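Long-range contacts in endoglucanase (Fervidobacterium pennivorans DSM 9078, PDB 6KDD), which probably hydrolyses beta-1,4-linked glucans as an endoglucanase of glycosyl hydrolase family 5, and may also have beta-glucosidase activity: residues I62-H67 / N79-V84; Y74-N79 / R124-F129. All coordinates share one frame; numbering follows the deposited sequence.

Contact 1 (I62-H67 / N79-V84)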
ATOM      1  N   ILE A  62       0.523  -6.921   5.560  1.00 14.82           N
ATOM      2  CA  ILE A  62       0.497  -7.937   6.602  1.00 15.35           C
ATOM      3  C   ILE A  62      -0.720  -8.845   6.360  1.00 17.17           C
ATOM      4  O   ILE A  62      -1.858  -8.362   6.366  1.00 16.22           O
ATOM      5  CB  ILE A  62       0.351  -7.265   7.992  1.00 17.24           C
ATOM      6  CG1 ILE A  62       1.526  -6.354   8.374  1.00 17.50           C
ATOM      7  CG2 ILE A  62       0.165  -8.311   9.088  1.00 16.55           C
ATOM      8  CD1 ILE A  62       1.193  -5.590   9.660  1.00 17.63           C
ATOM      9  N   ARG A  63      -0.421 -10.141   6.313  1.00 17.59           N
ATOM     10  CA  ARG A  63      -1.407 -11.202   6.092  1.00 20.71           C
ATOM     11  C   ARG A  63      -1.866 -11.739   7.452  1.00 19.12           C
ATOM     12  O   ARG A  63      -1.535 -12.857   7.846  1.00 22.35           O
ATOM     13  CB  ARG A  63      -0.809 -12.326   5.247  1.00 18.32           C
ATOM     14  CG  ARG A  63      -1.894 -13.269   4.727  1.00 20.05           C
ATOM     15  CD  ARG A  63      -1.276 -14.513   4.178  1.00 21.09           C
ATOM     16  NE  ARG A  63      -0.626 -14.230   2.895  1.00 23.50           N
ATOM     17  CZ  ARG A  63      -0.673 -15.014   1.823  1.00 25.77           C
ATOM     18  NH1 ARG A  63      -1.395 -16.125   1.859  1.00 24.43           N
ATOM     19  NH2 ARG A  63       0.006 -14.689   0.731  1.00 23.38           N
ATOM     20  N   TRP A  64      -2.661 -10.922   8.146  1.00 20.37           N
ATOM     21  CA  TRP A  64      -3.083 -11.285   9.493  1.00 23.04           C
ATOM     22  C   TRP A  64      -3.919 -12.571   9.435  1.00 23.19           C
ATOM     23  O   TRP A  64      -3.820 -13.419  10.323  1.00 23.66           O
ATOM     24  CB  TRP A  64      -3.950 -10.170  10.063  1.00 20.79           C
ATOM     25  CG  TRP A  64      -3.258  -8.873  10.331  1.00 20.16           C
ATOM     26  CD1 TRP A  64      -3.265  -7.764   9.534  1.00 18.03           C
ATOM     27  CD2 TRP A  64      -2.516  -8.543  11.512  1.00 19.01           C
ATOM     28  NE1 TRP A  64      -2.568  -6.758  10.147  1.00 17.19           N
ATOM     29  CE2 TRP A  64      -2.100  -7.205  11.358  1.00 20.65           C
ATOM     30  CE3 TRP A  64      -2.185  -9.248  12.675  1.00 21.46           C
ATOM     31  CZ2 TRP A  64      -1.350  -6.529  12.326  1.00 19.79           C
ATOM     32  CZ3 TRP A  64      -1.454  -8.582  13.645  1.00 24.70           C
ATOM     33  CH2 TRP A  64      -1.053  -7.242  13.465  1.00 20.59           C
ATOM     34  N   SER A  65      -4.662 -12.733   8.331  1.00 25.09           N
ATOM     35  CA  SER A  65      -5.597 -13.838   8.171  1.00 24.24           C
ATOM     36  C   SER A  65      -4.853 -15.173   8.186  1.00 26.72           C
ATOM     37  O   SER A  65      -5.444 -16.226   8.401  1.00 29.82           O
ATOM     38  CB  SER A  65      -6.422 -13.660   6.892  1.00 25.36           C
ATOM     39  OG  SER A  65      -5.544 -13.854   5.794  1.00 23.03           O
ATOM     40  N   ALA A  66      -3.531 -15.162   8.065  1.00 27.55           N
ATOM     41  CA  ALA A  66      -2.813 -16.417   8.169  1.00 25.86           C
ATOM     42  C   ALA A  66      -2.418 -16.764   9.597  1.00 26.43           C
ATOM     43  O   ALA A  66      -1.737 -17.771   9.808  1.00 25.51           O
ATOM     44  CB  ALA A  66      -1.562 -16.379   7.336  1.00 25.55           C
ATOM     45  N   HIS A  67      -2.772 -15.904  10.556  1.00 27.03           N
ATOM     46  CA  HIS A  67      -2.264 -16.102  11.918  1.00 31.28           C
ATOM     47  C   HIS A  67      -3.387 -15.890  12.943  1.00 30.99           C
ATOM     48  O   HIS A  67      -3.135 -15.326  14.018  1.00 30.48           O
ATOM     49  CB  HIS A  67      -1.061 -15.145  12.196  1.00 26.11           C
ATOM     50  CG  HIS A  67       0.051 -15.304  11.208  1.00 25.36           C
ATOM     51  ND1 HIS A  67       0.200 -14.481  10.108  1.00 26.09           N
ATOM     52  CD2 HIS A  67       0.995 -16.251  11.086  1.00 24.74           C
ATOM     53  CE1 HIS A  67       1.225 -14.893   9.376  1.00 21.12           C
ATOM     54  NE2 HIS A  67       1.765 -15.962   9.983  1.00 28.15           N
ATOM     55  N   ASN A  79       2.149 -14.272  19.434  1.00 27.47           N
ATOM     56  CA  ASN A  79       3.506 -14.100  18.931  1.00 31.88           C
ATOM     57  C   ASN A  79       3.538 -13.334  17.597  1.00 30.77           C
ATOM     58  O   ASN A  79       4.529 -12.654  17.310  1.00 27.52           O
ATOM     59  CB  ASN A  79       4.204 -15.433  18.674  1.00 39.13           C
ATOM     60  CG  ASN A  79       4.111 -16.354  19.872  1.00 49.88           C
ATOM     61  OD1 ASN A  79       4.305 -15.922  21.004  1.00 51.06           O
ATOM     62  ND2 ASN A  79       3.782 -17.616  19.638  1.00 54.71           N
ATOM     63  N   PHE A  80       2.510 -13.529  16.747  1.00 27.52           N
ATOM     64  CA  PHE A  80       2.429 -12.768  15.507  1.00 25.66           C
ATOM     65  C   PHE A  80       2.228 -11.297  15.858  1.00 24.59           C
ATOM     66  O   PHE A  80       2.876 -10.433  15.268  1.00 22.42           O
ATOM     67  CB  PHE A  80       1.344 -13.270  14.536  1.00 25.60           C
ATOM     68  CG  PHE A  80       1.513 -12.704  13.147  1.00 23.86           C
ATOM     69  CD1 PHE A  80       2.633 -13.027  12.384  1.00 23.20           C
ATOM     70  CD2 PHE A  80       0.645 -11.731  12.670  1.00 24.42           C
ATOM     71  CE1 PHE A  80       2.844 -12.438  11.141  1.00 26.05           C
ATOM     72  CE2 PHE A  80       0.859 -11.145  11.424  1.00 21.32           C
ATOM     73  CZ  PHE A  80       1.961 -11.500  10.667  1.00 19.42           C
ATOM     74  N   LEU A  81       1.296 -11.003  16.772  1.00 27.02           N
ATOM     75  CA  LEU A  81       1.077  -9.607  17.138  1.00 26.18           C
ATOM     76  C   LEU A  81       2.363  -8.971  17.649  1.00 22.73           C
ATOM     77  O   LEU A  81       2.579  -7.784  17.393  1.00 22.39           O
ATOM     78  CB  LEU A  81      -0.026  -9.463  18.205  1.00 27.25           C
ATOM     79  CG  LEU A  81      -1.373  -9.039  17.651  1.00 31.46           C
ATOM     80  CD1 LEU A  81      -2.478  -9.208  18.689  1.00 38.84           C
ATOM     81  CD2 LEU A  81      -1.323  -7.627  17.081  1.00 29.87           C
ATOM     82  N   GLU A  82       3.153  -9.720  18.443  1.00 24.02           N
ATOM     83  CA  GLU A  82       4.401  -9.188  19.007  1.00 26.27           C
ATOM     84  C   GLU A  82       5.440  -8.928  17.922  1.00 22.41           C
ATOM     85  O   GLU A  82       6.208  -7.966  17.994  1.00 20.52           O
ATOM     86  CB  GLU A  82       5.064 -10.138  20.004  1.00 30.94           C
ATOM     87  CG  GLU A  82       4.111 -10.641  21.056  1.00 43.30           C
ATOM     88  CD  GLU A  82       3.812  -9.746  22.242  1.00 52.45           C
ATOM     89  OE1 GLU A  82       3.982  -8.501  22.117  1.00 48.86           O
ATOM     90  OE2 GLU A  82       3.416 -10.309  23.305  1.00 54.86           O
ATOM     91  N   ARG A  83       5.492  -9.812  16.929  1.00 20.94           N
ATOM     92  CA  ARG A  83       6.333  -9.545  15.767  1.00 22.18           C
ATOM     93  C   ARG A  83       5.911  -8.261  15.034  1.00 17.92           C
ATOM     94  O   ARG A  83       6.784  -7.465  14.675  1.00 20.39           O
ATOM     95  CB  ARG A  83       6.373 -10.739  14.800  1.00 22.17           C
ATOM     96  CG  ARG A  83       7.134 -10.422  13.523  1.00 25.38           C
ATOM     97  CD  ARG A  83       8.600 -10.225  13.820  1.00 23.32           C
ATOM     98  NE  ARG A  83       9.313 -10.013  12.572  1.00 26.76           N
ATOM     99  CZ  ARG A  83      10.423  -9.269  12.421  1.00 26.49           C
ATOM    100  NH1 ARG A  83      10.978  -8.652  13.455  1.00 22.35           N
ATOM    101  NH2 ARG A  83      10.919  -9.084  11.209  1.00 24.02           N
ATOM    102  N   VAL A  84       4.622  -8.073  14.747  1.00 16.43           N
ATOM    103  CA  VAL A  84       4.214  -6.856  14.065  1.00 17.40           C
ATOM    104  C   VAL A  84       4.529  -5.664  14.990  1.00 18.07           C
ATOM    105  O   VAL A  84       5.011  -4.651  14.530  1.00 17.75           O
ATOM    106  CB  VAL A  84       2.729  -6.891  13.635  1.00 16.75           C
ATOM    107  CG1 VAL A  84       2.219  -5.552  13.140  1.00 14.21           C
ATOM    108  CG2 VAL A  84       2.427  -8.037  12.648  1.00 18.71           C
TER
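Phe80 and His67 lie face to face, their ring centroids 3.7 Å apart and their planes only 11° from parallel, with ND1 of His67 placed over the centre of the phenyl ring. Phe80 reaches this position because its CG stands anti to the backbone N (chi1 -165°), which carries the ring off the helix and in against the loop. The same ring turns its edge to the face of Trp64 in an offset edge-to-face pair, planes at 88°, where Phe80 CD2 comes within 3.8 Å of Trp64 CE3. Further along that edge, near the phenyl plane, CG2 of Ile62 meets CE2 of Phe80 at 3.7 Å.

One helical turn on, Val84 meets two partners tip to tip: its CG1 is 3.6 Å from Ile62 CD1, and its CG2 faces Trp64 CH2. Leu81 reaches the far end of the indole with CD2, 3.6 Å from Trp64 CZ3.

Outside this shell, Trp64 NE1 donates to the backbone O of Asn101, which helps to fix the turn of the indole; His67 ND1 makes only a weak bond to Arg63 O. The His67 side chain also lies about 2 Å from a bound nickel ion. This buried aromatic cluster packs the loop after strand 57-60 onto helix 78-93, within a beta-alpha unit of the TIM barrel.

Contact 2 (Y74-N79 / R124-F129)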
ATOM      1  N   TYR A  74     -11.831 -15.033  16.538  1.00 32.99           N
ATOM      2  CA  TYR A  74     -10.749 -15.163  15.576  1.00 38.84           C
ATOM      3  C   TYR A  74      -9.483 -14.486  16.101  1.00 39.94           C
ATOM      4  O   TYR A  74      -8.947 -13.573  15.452  1.00 36.20           O
ATOM      5  CB  TYR A  74     -11.181 -14.585  14.227  1.00 38.96           C
ATOM      6  CG  TYR A  74     -12.564 -15.002  13.789  1.00 39.90           C
ATOM      7  CD1 TYR A  74     -12.819 -16.301  13.369  1.00 37.57           C
ATOM      8  CD2 TYR A  74     -13.612 -14.088  13.795  1.00 39.58           C
ATOM      9  CE1 TYR A  74     -14.089 -16.681  12.957  1.00 40.25           C
ATOM     10  CE2 TYR A  74     -14.882 -14.458  13.386  1.00 40.60           C
ATOM     11  CZ  TYR A  74     -15.119 -15.756  12.968  1.00 43.52           C
ATOM     12  OH  TYR A  74     -16.380 -16.094  12.562  1.00 48.32           O
ATOM     13  N   ASP A  75      -9.006 -14.980  17.255  1.00 35.68           N
ATOM     14  CA  ASP A  75      -7.915 -14.348  17.984  1.00 35.72           C
ATOM     15  C   ASP A  75      -6.674 -14.403  17.110  1.00 33.66           C
ATOM     16  O   ASP A  75      -6.323 -15.465  16.609  1.00 31.38           O
ATOM     17  CB  ASP A  75      -7.610 -15.037  19.316  1.00 36.30           C
ATOM     18  CG  ASP A  75      -8.660 -14.812  20.392  1.00 36.45           C
ATOM     19  OD1 ASP A  75      -9.462 -13.831  20.300  1.00 42.25           O
ATOM     20  OD2 ASP A  75      -8.664 -15.609  21.323  1.00 48.57           O
ATOM     21  N   ILE A  76      -6.044 -13.241  16.911  1.00 31.67           N
ATOM     22  CA  ILE A  76      -4.746 -13.220  16.263  1.00 30.77           C
ATOM     23  C   ILE A  76      -3.794 -13.880  17.234  1.00 32.07           C
ATOM     24  O   ILE A  76      -3.822 -13.573  18.436  1.00 33.47           O
ATOM     25  CB  ILE A  76      -4.299 -11.770  15.950  1.00 30.36           C
ATOM     26  CG1 ILE A  76      -5.220 -11.131  14.914  1.00 28.11           C
ATOM     27  CG2 ILE A  76      -2.830 -11.723  15.519  1.00 27.91           C
ATOM     28  CD1 ILE A  76      -5.242  -9.624  14.958  1.00 28.92           C
ATOM     29  N   ASP A  77      -2.931 -14.729  16.695  1.00 29.37           N
ATOM     30  CA  ASP A  77      -1.884 -15.361  17.466  1.00 34.92           C
ATOM     31  C   ASP A  77      -1.035 -14.292  18.166  1.00 37.48           C
ATOM     32  O   ASP A  77      -0.622 -13.321  17.540  1.00 27.44           O
ATOM     33  CB  ASP A  77      -1.112 -16.259  16.519  1.00 41.15           C
ATOM     34  CG  ASP A  77       0.215 -16.732  17.051  1.00 49.78           C
ATOM     35  OD1 ASP A  77       0.707 -16.155  18.043  1.00 71.56           O
ATOM     36  OD2 ASP A  77       0.735 -17.687  16.475  1.00 62.70           O
ATOM     37  N   ARG A  78      -0.739 -14.488  19.467  1.00 38.93           N
ATOM     38  CA  ARG A  78      -0.047 -13.474  20.260  1.00 36.43           C
ATOM     39  C   ARG A  78       1.384 -13.230  19.766  1.00 29.36           C
ATOM     40  O   ARG A  78       1.805 -12.089  19.737  1.00 32.59           O
ATOM     41  CB  ARG A  78      -0.034 -13.792  21.765  1.00 47.06           C
ATOM     42  CG  ARG A  78      -1.348 -13.528  22.494  1.00 58.25           C
ATOM     43  CD  ARG A  78      -1.902 -12.108  22.446  1.00 69.01           C
ATOM     44  NE  ARG A  78      -3.273 -12.079  22.954  1.00 79.53           N
ATOM     45  CZ  ARG A  78      -4.391 -12.274  22.237  1.00 88.52           C
ATOM     46  NH1 ARG A  78      -4.338 -12.496  20.931  1.00 74.50           N
ATOM     47  NH2 ARG A  78      -5.569 -12.241  22.839  1.00 88.99           N
ATOM     48  N   ASN A  79       2.149 -14.272  19.434  1.00 27.47           N
ATOM     49  CA  ASN A  79       3.506 -14.100  18.931  1.00 31.88           C
ATOM     50  C   ASN A  79       3.538 -13.334  17.597  1.00 30.77           C
ATOM     51  O   ASN A  79       4.529 -12.654  17.310  1.00 27.52           O
ATOM     52  CB  ASN A  79       4.204 -15.433  18.674  1.00 39.13           C
ATOM     53  CG  ASN A  79       4.111 -16.354  19.872  1.00 49.88           C
ATOM     54  OD1 ASN A  79       4.305 -15.922  21.004  1.00 51.06           O
ATOM     55  ND2 ASN A  79       3.782 -17.616  19.638  1.00 54.71           N
ATOM     56  N   ARG A 124     -10.733  -5.325  14.881  1.00 28.69           N
ATOM     57  CA  ARG A 124     -11.122  -4.962  16.241  1.00 27.50           C
ATOM     58  C   ARG A 124      -9.895  -5.156  17.135  1.00 27.46           C
ATOM     59  O   ARG A 124      -9.567  -4.285  17.949  1.00 30.27           O
ATOM     60  CB  ARG A 124     -12.306  -5.811  16.742  1.00 28.70           C
ATOM     61  CG  ARG A 124     -12.734  -5.483  18.175  1.00 30.94           C
ATOM     62  CD  ARG A 124     -13.655  -6.544  18.792  1.00 33.78           C
ATOM     63  NE  ARG A 124     -14.788  -6.860  17.910  1.00 36.51           N
ATOM     64  CZ  ARG A 124     -15.854  -6.079  17.703  1.00 37.91           C
ATOM     65  NH1 ARG A 124     -15.989  -4.921  18.323  1.00 44.59           N
ATOM     66  NH2 ARG A 124     -16.807  -6.459  16.867  1.00 42.16           N
ATOM     67  N   GLN A 125      -9.199  -6.272  16.918  1.00 25.11           N
ATOM     68  CA  GLN A 125      -8.052  -6.657  17.712  1.00 27.87           C
ATOM     69  C   GLN A 125      -6.867  -5.731  17.461  1.00 30.24           C
ATOM     70  O   GLN A 125      -6.156  -5.356  18.400  1.00 23.11           O
ATOM     71  CB  GLN A 125      -7.674  -8.093  17.409  1.00 26.95           C
ATOM     72  CG  GLN A 125      -8.674  -9.077  18.005  1.00 31.35           C
ATOM     73  CD  GLN A 125      -8.313 -10.423  17.454  1.00 27.46           C
ATOM     74  OE1 GLN A 125      -7.447 -11.105  17.974  1.00 31.06           O
ATOM     75  NE2 GLN A 125      -8.945 -10.793  16.345  1.00 34.87           N
ATOM     76  N   ILE A 126      -6.625  -5.401  16.187  1.00 25.81           N
ATOM     77  CA  ILE A 126      -5.423  -4.637  15.873  1.00 25.84           C
ATOM     78  C   ILE A 126      -5.643  -3.258  16.463  1.00 26.10           C
ATOM     79  O   ILE A 126      -4.734  -2.658  17.045  1.00 26.45           O
ATOM     80  CB  ILE A 126      -5.190  -4.547  14.349  1.00 23.65           C
ATOM     81  CG1 ILE A 126      -4.958  -5.919  13.727  1.00 22.89           C
ATOM     82  CG2 ILE A 126      -4.042  -3.582  14.023  1.00 23.06           C
ATOM     83  CD1 ILE A 126      -5.131  -5.923  12.195  1.00 24.95           C
ATOM     84  N   ALA A 127      -6.844  -2.737  16.232  1.00 23.16           N
ATOM     85  CA  ALA A 127      -7.186  -1.393  16.664  1.00 27.53           C
ATOM     86  C   ALA A 127      -7.039  -1.290  18.181  1.00 27.38           C
ATOM     87  O   ALA A 127      -6.522  -0.284  18.676  1.00 27.95           O
ATOM     88  CB  ALA A 127      -8.579  -1.021  16.186  1.00 29.52           C
ATOM     89  N   LYS A 128      -7.422  -2.358  18.886  1.00 29.66           N
ATOM     90  CA  LYS A 128      -7.335  -2.368  20.341  1.00 33.40           C
ATOM     91  C   LYS A 128      -5.875  -2.423  20.773  1.00 32.63           C
ATOM     92  O   LYS A 128      -5.455  -1.652  21.627  1.00 26.30           O
ATOM     93  CB  LYS A 128      -8.065  -3.574  20.933  1.00 35.61           C
ATOM     94  CG  LYS A 128      -9.543  -3.316  21.201  1.00 48.82           C
ATOM     95  CD  LYS A 128     -10.240  -4.412  21.979  1.00 49.33           C
ATOM     96  CE  LYS A 128     -11.710  -4.125  22.185  1.00 50.37           C
ATOM     97  NZ  LYS A 128     -12.504  -5.372  22.103  1.00 48.03           N
ATOM     98  N   PHE A 129      -5.118  -3.344  20.165  1.00 24.69           N
ATOM     99  CA  PHE A 129      -3.702  -3.492  20.441  1.00 23.81           C
ATOM    100  C   PHE A 129      -2.920  -2.190  20.247  1.00 23.57           C
ATOM    101  O   PHE A 129      -2.072  -1.881  21.088  1.00 21.99           O
ATOM    102  CB  PHE A 129      -3.140  -4.645  19.601  1.00 24.15           C
ATOM    103  CG  PHE A 129      -1.754  -5.071  20.005  1.00 25.43           C
ATOM    104  CD1 PHE A 129      -0.634  -4.441  19.468  1.00 24.91           C
ATOM    105  CD2 PHE A 129      -1.570  -6.114  20.906  1.00 30.28           C
ATOM    106  CE1 PHE A 129       0.638  -4.846  19.849  1.00 26.74           C
ATOM    107  CE2 PHE A 129      -0.298  -6.519  21.277  1.00 28.46           C
ATOM    108  CZ  PHE A 129       0.805  -5.893  20.735  1.00 29.78           C
TER
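Gln125 bonds to the 74-79 segment through both ends of its amide, and these two hydrogen bonds are the polar part of the contact. Its OE1 accepts from the backbone N of Ile76 at 2.8 Å, a nearly straight bond (167°) that lies in the carbonyl plane of the glutamine and uses a lone pair. Its NE2 donates to Tyr74 O at 2.9 Å; the acceptor lies close to the amide plane, but the nitrogen stands above the carbonyl plane of Tyr74. With its chain extended beyond CG, the side chain delivers the amide to two backbone groups on either side of Asp75, whose CA comes within 3.3 Å of OE1. NE2 has a further acceptor in Glu121 O, one turn earlier on its own helix. An alanine in place of Gln125, lacking OE1 and NE2, would probably leave Ile76 N and Tyr74 O without their side-chain partners and hold the segment less firmly against helix 112-129.

The apolar part is carried by Ile76, whose side chain runs past that of Gln125 in the opposite direction. Its CD1 sits 3.8 Å from Gln125 CB and 3.9 Å from Ile126 CG1, crossing the Ile126 side chain at about a right angle. Trp64 packs against both isoleucines and extends this patch inward.

Immediately downstream, Asp77 occupies the N-cap of helix 78-93, with OD1 accepting weakly from Asn79 N at 2.7 Å.

One primary amide, matching a backbone donor and a backbone acceptor at once, thus helps to hold an irregular segment against helix 112-129, alongside backbone bonds of Asp75 with Ser69 and Asp77 with His67. Because it reads main-chain groups, the polar grip depends on the course of the chain more than on the side chains of Tyr74 and Ile76.

Overall arrangement
The two contacts show how a beta-to-alpha loop of a TIM barrel can join its own helix, 78-93, to the next long one, 112-129. Their centres are about 8 Å apart, on the same side of the chain's centre, and they share Asn79. Along the chain their segments alternate: 62-67, 74-79, 79-84, then 124-129. Contact 1 sets the loop after strand 57-60 on helix 78-93, and contact 2 ties the approach to that helix to the end of helix 112-129. They also touch directly: His67 O is 2.7 Å from Asp77 N, a probable hydrogen bond, and Leu81 CG packs on Ile76 CG2. Loop and two outer helices therefore form one continuous packed region.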